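Local coordinates for UPF0255 protein frsA (Vibrio vulnificus, PDB 4I4C) that probably hydrolyses carboxylic esters, as a two-domain member of the FrsA family within the alpha/beta-hydrolase clan, at residues A[106-109]-A[110-114]; A[209-212]-A[213-216]; A[283-286]-A[287-290]; A[312-315]-A[316-320]; A[391-394]-A[395-398]. One frame throughout, in Å; residues are numbered along the deposited sequence.

Contact 1: residues A[106-109]-A[110-114]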
# COMPACT_ATOMS: atom_id res chain seq x y z
N GLY A 106 -9.34 16.14 5.09
CA GLY A 106 -10.24 15.51 4.12
C GLY A 106 -11.54 16.28 3.91
O GLY A 106 -11.99 16.50 2.78
N MET A 107 -12.16 16.71 5.00
CA MET A 107 -13.46 17.37 4.89
C MET A 107 -13.34 18.75 4.25
O MET A 107 -14.29 19.23 3.64
CB MET A 107 -14.14 17.43 6.25
CG MET A 107 -14.55 16.05 6.77
SD MET A 107 -15.19 16.13 8.47
CE MET A 107 -15.97 14.52 8.61
N GLU A 108 -12.16 19.35 4.37
CA GLU A 108 -11.87 20.66 3.78
C GLU A 108 -11.73 20.55 2.27
O GLU A 108 -12.17 21.44 1.51
CB GLU A 108 -10.59 21.24 4.39
CG GLU A 108 -10.31 22.68 3.99
CD GLU A 108 -11.28 23.68 4.64
OE1 GLU A 108 -12.08 23.28 5.52
OE2 GLU A 108 -11.24 24.86 4.26
N HIS A 109 -11.09 19.48 1.83
CA HIS A 109 -11.06 19.16 0.41
C HIS A 109 -12.47 18.84 -0.09
O HIS A 109 -12.87 19.30 -1.15
CB HIS A 109 -10.13 17.98 0.13
CG HIS A 109 -8.68 18.34 0.15
ND1 HIS A 109 -8.14 19.25 -0.73
CD2 HIS A 109 -7.67 17.94 0.95
CE1 HIS A 109 -6.85 19.39 -0.47
NE2 HIS A 109 -6.54 18.60 0.55
N GLN A 110 -13.21 18.05 0.68
CA GLN A 110 -14.55 17.66 0.26
C GLN A 110 -15.49 18.88 0.23
O GLN A 110 -16.47 18.88 -0.51
CB GLN A 110 -15.10 16.53 1.15
CG GLN A 110 -16.26 15.76 0.53
CD GLN A 110 -16.43 14.37 1.13
OE1 GLN A 110 -15.84 14.04 2.16
NE2 GLN A 110 -17.24 13.55 0.47
N LYS A 111 -15.18 19.91 1.04
CA LYS A 111 -15.89 21.21 0.98
C LYS A 111 -15.53 22.01 -0.27
O LYS A 111 -16.41 22.47 -0.99
CB LYS A 111 -15.60 22.07 2.22
CG LYS A 111 -16.54 21.84 3.40
CD LYS A 111 -16.57 23.04 4.35
CE LYS A 111 -16.34 22.63 5.81
NZ LYS A 111 -17.28 21.58 6.27
N ARG A 112 -14.23 22.20 -0.52
CA ARG A 112 -13.81 22.89 -1.74
C ARG A 112 -14.33 22.19 -3.00
O ARG A 112 -14.55 22.84 -4.02
CB ARG A 112 -12.28 23.00 -1.81
CG ARG A 112 -11.64 23.82 -0.70
CD ARG A 112 -10.18 24.12 -1.03
NE ARG A 112 -9.53 24.91 0.01
CZ ARG A 112 -8.85 24.38 1.03
NH1 ARG A 112 -8.74 23.06 1.14
NH2 ARG A 112 -8.28 25.17 1.93
N ALA A 113 -14.53 20.87 -2.91
CA ALA A 113 -15.01 20.08 -4.05
C ALA A 113 -16.40 20.51 -4.53
O ALA A 113 -16.69 20.49 -5.73
CB ALA A 113 -14.99 18.59 -3.70
N GLY A 114 -17.26 20.89 -3.59
CA GLY A 114 -18.61 21.33 -3.91
C GLY A 114 -18.66 22.70 -4.56
O GLY A 114 -19.68 23.09 -5.14
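Arg112 N reaches back to Glu108 O at 3.0 Å with an almost straight N-H...O angle of 172°, one of four successive i to i+4 backbone bonds that run through the last turns of helix 98-114. On the same flank Glu108 and Arg112 set an acidic and a basic side chain one turn apart, a familiar way of spacing an ion pair along a helix. The guanidinium rides over the aliphatic part of the glutamate, NH1 of Arg112 lying 3.3 Å from CG of Glu108. The carboxylate swings back over one guanidinium face because the glutamate chain bends at its second torsion (chi2 71°). OE2 of Glu108 thus stands 3.8 Å from NH2 of Arg112, with the two planes 79° apart. Around the helix, His109 turns to helix 121-136, where it packs on Ser127, Ala128 and Cys131, and its NE2 makes a weak hydrogen bond to Glu66. Gln110 gives its OE1 to the hydroxyl of Tyr132 on that same helix. The salt bridge is long, and no N-H of Arg112 points at the carboxylate, so it rests on charge alone; it probably adds less to the helix than the backbone bonds do.

Contact 2: residues A[209-212]-A[213-216]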
# COMPACT_ATOMS: atom_id res chain seq x y z
N MET A 209 -3.42 5.24 -4.97
CA MET A 209 -2.51 5.29 -6.12
C MET A 209 -3.08 5.98 -7.35
O MET A 209 -2.64 5.72 -8.48
CB MET A 209 -2.07 3.87 -6.49
CG MET A 209 -1.25 3.20 -5.40
SD MET A 209 -1.04 1.42 -5.62
CE MET A 209 -2.74 0.83 -5.45
N TRP A 210 -4.07 6.85 -7.13
CA TRP A 210 -4.68 7.64 -8.19
C TRP A 210 -3.67 8.37 -9.09
O TRP A 210 -3.84 8.40 -10.30
CB TRP A 210 -5.70 8.64 -7.63
CG TRP A 210 -6.09 9.64 -8.65
CD1 TRP A 210 -5.76 10.96 -8.69
CD2 TRP A 210 -6.87 9.39 -9.83
NE1 TRP A 210 -6.30 11.55 -9.81
CE2 TRP A 210 -6.98 10.61 -10.52
CE3 TRP A 210 -7.50 8.25 -10.35
CZ2 TRP A 210 -7.68 10.73 -11.72
CZ3 TRP A 210 -8.19 8.37 -11.55
CH2 TRP A 210 -8.28 9.60 -12.22
N ARG A 211 -2.62 8.93 -8.50
CA ARG A 211 -1.63 9.67 -9.29
C ARG A 211 -0.74 8.75 -10.14
O ARG A 211 -0.12 9.19 -11.11
CB ARG A 211 -0.78 10.58 -8.40
CG ARG A 211 -1.62 11.61 -7.64
CD ARG A 211 -0.99 13.01 -7.63
NE ARG A 211 -1.96 14.01 -7.18
CZ ARG A 211 -1.70 15.30 -6.99
NH1 ARG A 211 -0.48 15.78 -7.21
NH2 ARG A 211 -2.66 16.13 -6.58
N LEU A 212 -0.67 7.47 -9.77
CA LEU A 212 0.06 6.51 -10.59
C LEU A 212 -0.60 6.44 -11.96
O LEU A 212 0.07 6.51 -12.99
CB LEU A 212 0.07 5.13 -9.95
CG LEU A 212 0.71 4.03 -10.77
CD1 LEU A 212 2.14 4.45 -11.13
CD2 LEU A 212 0.69 2.75 -9.95
N PHE A 213 -1.93 6.33 -11.95
CA PHE A 213 -2.73 6.35 -13.18
C PHE A 213 -2.76 7.74 -13.83
O PHE A 213 -2.46 7.88 -15.01
CB PHE A 213 -4.16 5.87 -12.91
CG PHE A 213 -5.10 6.03 -14.08
CD1 PHE A 213 -5.07 5.15 -15.15
CD2 PHE A 213 -6.03 7.06 -14.11
CE1 PHE A 213 -5.94 5.29 -16.22
CE2 PHE A 213 -6.90 7.21 -15.19
CZ PHE A 213 -6.85 6.32 -16.23
N ARG A 214 -3.12 8.77 -13.07
CA ARG A 214 -3.35 10.10 -13.65
C ARG A 214 -2.11 10.71 -14.29
O ARG A 214 -2.18 11.28 -15.38
CB ARG A 214 -3.92 11.08 -12.61
CG ARG A 214 -4.54 12.34 -13.21
CD ARG A 214 -4.71 13.42 -12.12
NE ARG A 214 -3.42 13.76 -11.52
CZ ARG A 214 -3.23 14.65 -10.55
NH1 ARG A 214 -4.26 15.32 -10.03
NH2 ARG A 214 -2.00 14.87 -10.10
N ASP A 215 -0.97 10.59 -13.62
CA ASP A 215 0.22 11.31 -14.03
C ASP A 215 1.21 10.46 -14.82
O ASP A 215 2.20 10.99 -15.34
CB ASP A 215 0.92 11.89 -12.80
CG ASP A 215 0.11 13.00 -12.14
OD1 ASP A 215 -0.79 13.57 -12.79
OD2 ASP A 215 0.39 13.32 -10.96
N HIS A 216 0.95 9.16 -14.92
CA HIS A 216 1.90 8.24 -15.56
C HIS A 216 1.26 7.25 -16.54
O HIS A 216 1.50 7.33 -17.75
CB HIS A 216 2.73 7.52 -14.51
CG HIS A 216 3.56 8.44 -13.67
ND1 HIS A 216 3.03 9.21 -12.66
CD2 HIS A 216 4.89 8.73 -13.69
CE1 HIS A 216 3.98 9.93 -12.10
NE2 HIS A 216 5.12 9.66 -12.71
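Trp210 and Arg214 meet one turn apart, the arginine's aliphatic chain crossing the indole at about a right angle. CB of Arg214 sits over one face of the five-membered ring, 4.0 Å from its centroid, a CH-pi contact, and CD follows to 3.4 Å from NE1 of Trp210. At the far end of the indole, CZ3 of Trp210 approaches CD2 of Phe213 at 3.6 Å, the two rings inclined at 48°. Arg211 runs alongside Arg214, and NH2 of Arg214 lies over one face of the Arg211 guanidinium, 3.0 Å from NE of Arg211. That meeting of like charges is probably eased by Asp215, which Arg214 grips side-on: NH2 of Arg214 meets OD2 of Asp215 at 3.0 Å on the syn side, while NE of Arg214 meets OD1 of Asp215 at 2.9 Å. These residues belong to helix 210-217, the crossover helix of the beta-alpha-beta unit between strands 193-199 and 223-226; Met209, at its N-cap position, and Leu212 line the pocket occupied by a polyether. In the next shell, Glu123 takes a salt bridge from NH1 of Arg214 and a weak hydrogen bond from NE1 of Trp210. Phe126 stacks on the indole, and Tyr166 meets the Phe213 ring edge-to-face.

Contact 3: residues A[283-286]-A[287-290]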
# COMPACT_ATOMS: atom_id res chain seq x y z
N PHE A 283 6.00 -15.74 -11.90
CA PHE A 283 6.53 -17.09 -12.06
C PHE A 283 5.39 -18.06 -12.33
O PHE A 283 5.55 -19.04 -13.06
CB PHE A 283 7.28 -17.53 -10.81
CG PHE A 283 8.68 -17.00 -10.72
CD1 PHE A 283 8.94 -15.77 -10.12
CD2 PHE A 283 9.75 -17.73 -11.22
CE1 PHE A 283 10.22 -15.29 -10.03
CE2 PHE A 283 11.04 -17.25 -11.13
CZ PHE A 283 11.28 -16.03 -10.53
N LEU A 284 4.22 -17.79 -11.74
CA LEU A 284 3.08 -18.68 -11.90
C LEU A 284 2.41 -18.57 -13.27
O LEU A 284 1.98 -19.57 -13.84
CB LEU A 284 2.06 -18.44 -10.78
CG LEU A 284 2.49 -18.86 -9.36
CD1 LEU A 284 1.58 -18.25 -8.31
CD2 LEU A 284 2.50 -20.35 -9.23
N GLU A 285 2.34 -17.36 -13.81
CA GLU A 285 1.66 -17.16 -15.08
C GLU A 285 2.57 -16.49 -16.11
O GLU A 285 2.45 -15.30 -16.38
CB GLU A 285 0.40 -16.33 -14.86
CG GLU A 285 -0.59 -16.99 -13.93
CD GLU A 285 -1.55 -17.92 -14.66
OE1 GLU A 285 -1.36 -18.14 -15.88
OE2 GLU A 285 -2.49 -18.41 -14.00
N GLN A 286 3.45 -17.28 -16.71
CA GLN A 286 4.52 -16.71 -17.52
C GLN A 286 4.09 -16.26 -18.92
O GLN A 286 4.85 -15.59 -19.62
CB GLN A 286 5.71 -17.67 -17.58
CG GLN A 286 6.15 -18.18 -16.22
CD GLN A 286 7.61 -18.61 -16.19
OE1 GLN A 286 8.36 -18.34 -17.13
NE2 GLN A 286 8.02 -19.28 -15.12
N GLU A 287 2.88 -16.63 -19.33
CA GLU A 287 2.39 -16.23 -20.65
C GLU A 287 1.48 -15.03 -20.55
O GLU A 287 1.58 -14.07 -21.33
CB GLU A 287 1.65 -17.39 -21.34
CG GLU A 287 2.58 -18.38 -22.05
CD GLU A 287 3.43 -17.69 -23.11
OE1 GLU A 287 2.85 -17.06 -24.02
OE2 GLU A 287 4.68 -17.76 -23.02
N LYS A 288 0.58 -15.09 -19.57
CA LYS A 288 -0.40 -14.03 -19.34
C LYS A 288 0.24 -12.74 -18.85
O LYS A 288 -0.29 -11.67 -19.10
CB LYS A 288 -1.47 -14.50 -18.35
CG LYS A 288 -2.31 -15.66 -18.85
CD LYS A 288 -3.19 -16.19 -17.74
CE LYS A 288 -3.82 -17.52 -18.11
NZ LYS A 288 -4.41 -18.21 -16.93
N ILE A 289 1.36 -12.84 -18.13
CA ILE A 289 2.04 -11.65 -17.63
C ILE A 289 3.15 -11.24 -18.60
O ILE A 289 4.06 -12.01 -18.87
CB ILE A 289 2.65 -11.87 -16.23
CG1 ILE A 289 1.54 -12.12 -15.20
CG2 ILE A 289 3.51 -10.69 -15.82
CD1 ILE A 289 0.38 -11.15 -15.32
N LYS A 290 3.06 -10.02 -19.13
CA LYS A 290 4.01 -9.53 -20.12
C LYS A 290 5.14 -8.70 -19.50
O LYS A 290 6.21 -8.56 -20.09
CB LYS A 290 3.27 -8.69 -21.17
CG LYS A 290 2.26 -9.50 -21.98
CD LYS A 290 2.92 -10.72 -22.64
CE LYS A 290 2.00 -11.44 -23.62
NZ LYS A 290 0.67 -11.80 -23.01
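Glu285 and Lys288 pair across the turn that leaves helix 273-284 and leads into strand 291-295, one of the helix-to-strand connections of the alpha/beta-hydrolase sheet. Glu285 is the first residue to abandon helical backbone angles, and its carbonyl oxygen still closes the turn by accepting Ile289 N at 3.2 Å. The side chains of Glu285 and Lys288 meet obliquely. The lysine is extended beyond CG, whereas the glutamate folds at its second torsion (chi2 -88°), which brings the carboxylate round to the ammonium group. NZ of Lys288 lies 3.2 Å from OE1 of Glu285, a salt bridge whose hydrogen bond is weak. Each partner is also held from helix 246-254: Gln249 donates to OE2 of Glu285, and OD1 of Asn253 takes a bond from the lysine, so the pair is shared with that helix. Gln286 is satisfied at both ends of its amide. Its NE2 bonds Lys353 O weakly, and its OE1 accepts from the backbone N of Lys355. Glu287 forms a salt bridge with the side chain of the same Lys355. The Lys290 ammonium serves two carbonyls, those of His264 and Glu287, with NZ of Lys290 3.0 Å from Glu287 O. The Phe283 carbonyl is met in its own plane and on a lone pair by NE2 of Gln286, with 3.2 Å between Phe283 O and that nitrogen.

Contact 4: residues A[312-315]-A[316-320]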
# COMPACT_ATOMS: atom_id res chain seq x y z
N MET A 312 11.89 -4.30 15.14
CA MET A 312 11.05 -3.35 14.42
C MET A 312 10.17 -2.48 15.33
O MET A 312 9.71 -2.95 16.37
CB MET A 312 10.11 -4.12 13.50
CG MET A 312 10.79 -4.74 12.32
SD MET A 312 9.52 -5.21 11.16
CE MET A 312 8.54 -6.35 12.15
N PRO A 313 9.92 -1.22 14.92
CA PRO A 313 9.00 -0.36 15.68
C PRO A 313 7.64 -1.02 15.87
O PRO A 313 7.22 -1.84 15.06
CB PRO A 313 8.90 0.89 14.80
CG PRO A 313 10.23 0.96 14.12
CD PRO A 313 10.56 -0.49 13.81
N LYS A 314 6.95 -0.67 16.96
CA LYS A 314 5.68 -1.29 17.29
C LYS A 314 4.63 -1.19 16.18
O LYS A 314 3.80 -2.08 16.04
CB LYS A 314 5.13 -0.68 18.58
CG LYS A 314 3.84 -1.32 19.03
CD LYS A 314 3.29 -0.69 20.33
CE LYS A 314 1.99 -1.40 20.70
NZ LYS A 314 1.43 -0.82 21.96
N MET A 315 4.67 -0.10 15.41
CA MET A 315 3.67 0.07 14.34
C MET A 315 3.69 -1.07 13.33
O MET A 315 2.65 -1.52 12.88
CB MET A 315 3.83 1.39 13.59
CG MET A 315 2.56 1.77 12.82
SD MET A 315 2.74 2.77 11.33
CE MET A 315 3.32 1.53 10.16
N TYR A 316 4.89 -1.55 13.00
CA TYR A 316 5.01 -2.67 12.04
C TYR A 316 4.49 -3.98 12.62
O TYR A 316 3.77 -4.73 11.95
CB TYR A 316 6.45 -2.81 11.50
CG TYR A 316 6.90 -1.57 10.73
CD1 TYR A 316 6.57 -1.41 9.38
CD2 TYR A 316 7.63 -0.56 11.35
CE1 TYR A 316 6.95 -0.28 8.68
CE2 TYR A 316 8.03 0.58 10.64
CZ TYR A 316 7.69 0.71 9.30
OH TYR A 316 8.06 1.82 8.58
N LEU A 317 4.86 -4.25 13.87
CA LEU A 317 4.38 -5.44 14.55
C LEU A 317 2.85 -5.38 14.74
O LEU A 317 2.17 -6.40 14.62
CB LEU A 317 5.11 -5.61 15.88
CG LEU A 317 6.61 -5.90 15.74
CD1 LEU A 317 7.34 -5.73 17.08
CD2 LEU A 317 6.84 -7.30 15.18
N ASP A 318 2.31 -4.18 14.99
CA ASP A 318 0.86 -4.01 15.12
C ASP A 318 0.15 -4.32 13.79
O ASP A 318 -0.85 -5.04 13.74
CB ASP A 318 0.48 -2.59 15.57
CG ASP A 318 0.82 -2.29 17.05
OD1 ASP A 318 1.21 -3.19 17.84
OD2 ASP A 318 0.66 -1.11 17.44
N VAL A 319 0.67 -3.76 12.70
CA VAL A 319 0.13 -4.06 11.37
C VAL A 319 0.17 -5.57 11.06
O VAL A 319 -0.79 -6.14 10.54
CB VAL A 319 0.86 -3.29 10.26
CG1 VAL A 319 0.51 -3.86 8.88
CG2 VAL A 319 0.52 -1.82 10.33
N LEU A 320 1.30 -6.21 11.38
CA LEU A 320 1.46 -7.64 11.14
C LEU A 320 0.46 -8.48 11.94
O LEU A 320 -0.18 -9.39 11.39
CB LEU A 320 2.90 -8.06 11.41
CG LEU A 320 3.87 -7.53 10.35
CD1 LEU A 320 5.29 -7.77 10.77
CD2 LEU A 320 3.58 -8.19 9.01
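Met312 and Leu317 make the apolar centre, with CE of Met312 3.6 Å from CD2 of Leu317 and 3.8 Å from CD1 of Leu320. The thioether reaches them by bending at its last torsion (chi3 -60°), which turns the methyl toward the leucines of helix 314-323. Its sulfur passes beside Tyr316, SD of Met312 standing 3.9 Å from CB of Tyr316 and 5.4 Å from the ring centroid, an oblique Met-aromatic contact. The same methionine touches the bound hexanoic acid, so this packing forms part of the wall of that ligand's pocket. Pro313, at the N-cap position, runs alongside the tyrosine, with CD of Pro313 3.8 Å from CD2 of Tyr316, while CE of Met315 lies over one face of the ring. Farther out the contact turns polar. The fully extended Lys314 chain crosses the Asp318 carboxylate, CG of Lys314 coming within 3.4 Å of OD1 of Asp318. Their charged ends stay farther apart, NZ of Lys314 lying 4.6 Å from OD2 of Asp318. Those ends are satisfied by other residues: NZ bonds Ser24 O, and the carboxylate accepts from the hydroxyls of Tyr29 and Tyr49, one on each oxygen. In the backbone, Asp318 N bonds Lys314 O at 2.8 Å. Helix 314-323 sits among several elements, Leu317 touching helix 31-44, strand 28-29 and helix 331-337, and Leu320 also packing on the last of these.

Contact 5: residues A[391-394]-A[395-398]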
# COMPACT_ATOMS: atom_id res chain seq x y z
N SER A 391 19.96 8.76 -4.94
CA SER A 391 19.49 10.12 -5.18
C SER A 391 19.83 11.03 -4.00
O SER A 391 20.12 10.56 -2.90
CB SER A 391 17.98 10.15 -5.44
OG SER A 391 17.27 9.67 -4.32
N LYS A 392 19.80 12.34 -4.25
CA LYS A 392 20.01 13.33 -3.19
C LYS A 392 18.83 13.37 -2.24
O LYS A 392 19.01 13.43 -1.03
CB LYS A 392 20.25 14.72 -3.78
CG LYS A 392 21.66 14.93 -4.31
CD LYS A 392 21.79 16.25 -5.06
CE LYS A 392 23.12 16.37 -5.80
NZ LYS A 392 23.13 17.56 -6.70
N THR A 393 17.62 13.33 -2.80
CA THR A 393 16.40 13.35 -2.00
C THR A 393 15.59 12.08 -2.20
O THR A 393 15.77 11.38 -3.19
CB THR A 393 15.50 14.56 -2.35
OG1 THR A 393 14.92 14.39 -3.65
CG2 THR A 393 16.30 15.86 -2.33
N ILE A 394 14.69 11.80 -1.27
CA ILE A 394 13.84 10.63 -1.39
C ILE A 394 12.85 10.81 -2.54
O ILE A 394 12.58 9.87 -3.30
CB ILE A 394 13.09 10.28 -0.07
CG1 ILE A 394 14.05 9.73 0.97
CG2 ILE A 394 11.99 9.29 -0.33
CD1 ILE A 394 14.90 10.80 1.67
N THR A 395 12.33 12.03 -2.69
CA THR A 395 11.38 12.32 -3.77
C THR A 395 12.00 12.06 -5.13
O THR A 395 11.36 11.54 -6.05
CB THR A 395 10.92 13.78 -3.74
OG1 THR A 395 10.35 14.05 -2.46
CG2 THR A 395 9.89 14.03 -4.83
N GLN A 396 13.25 12.45 -5.28
CA GLN A 396 13.95 12.21 -6.53
C GLN A 396 14.08 10.70 -6.80
O GLN A 396 13.92 10.25 -7.94
CB GLN A 396 15.31 12.89 -6.52
CG GLN A 396 16.16 12.55 -7.70
CD GLN A 396 17.56 13.07 -7.55
OE1 GLN A 396 18.09 13.16 -6.43
NE2 GLN A 396 18.18 13.44 -8.66
N GLY A 397 14.35 9.94 -5.75
CA GLY A 397 14.40 8.49 -5.82
C GLY A 397 13.06 7.90 -6.23
O GLY A 397 13.00 7.05 -7.12
N TYR A 398 11.98 8.37 -5.61
CA TYR A 398 10.65 7.91 -6.01
C TYR A 398 10.40 8.23 -7.48
O TYR A 398 9.94 7.37 -8.25
CB TYR A 398 9.55 8.58 -5.17
CG TYR A 398 9.40 8.06 -3.74
CD1 TYR A 398 9.90 6.82 -3.36
CD2 TYR A 398 8.72 8.82 -2.78
CE1 TYR A 398 9.75 6.35 -2.05
CE2 TYR A 398 8.56 8.36 -1.47
CZ TYR A 398 9.08 7.13 -1.12
OH TYR A 398 8.93 6.68 0.18
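An N-cap opens helix 394-413, the helix that follows strand 385-389 at the edge of the central sheet, and Thr393 and Gln396 form its core. Thr393 holds its hydroxyl between the backbone N and the carbonyl carbon (chi1 71°), from where OG1 accepts Gln396 N at 3.0 Å. The Gln396 side chain answers from the other direction. Extended beyond CG, it reaches back along the preceding loop until its OE1 accepts Lys392 N at 2.9 Å and lies 3.2 Å from CB of Ser391. Ser391 contributes a further link, its OG donating to Thr393 O. That carbonyl also takes Gly397 N at 3.3 Å, and its two donors arrive from opposite faces of the carbonyl plane. The Gly397 backbone passes close to the serine, with OG of Ser391 3.4 Å from CA of Gly397. One turn in, Ile394 and Tyr398 lie side by side pointing the same way. CG2 of Ile394 sits over one face of the phenol, 3.9 Å from the Tyr398 ring centroid and 18° off its normal, a CH-pi contact. Tyr398 also stacks with Trp59, and both line the pocket of the bound polyether; Ile394 touches Leu55 of helix 54-60 as well. The chemistry implies that the amides of Gln396 and Gly397 find acceptors in the Thr393 hydroxyl and carbonyl, while Gln396 ties the loop to the helix and the isoleucine methyl, together with the Trp59 stack, probably helps to fix the plane of a pocket-lining ring.

How the contacts relate
Taken from the N terminus, the five contacts run in series: each is a local closure within one continuous stretch, and none nests in or crosses another. Contact 1 lies in the last turns of helix 98-114 in the helical part. Contact 2 follows in the crossover helix between two strands of the central sheet, contact 3 rounds the exit of helix 273-284 toward the next strand, contact 4 starts helix 314-323, and contact 5 caps the C-terminal helix. No two touch. Contacts 2 and 5 come nearest, about 7 Å between closest atoms, and both contribute to the polyether pocket, whereas contact 4 borders hexanoic acid. Contacts 1 and 3, about 42 Å apart between centres, lie on opposite sides of the chain's centre.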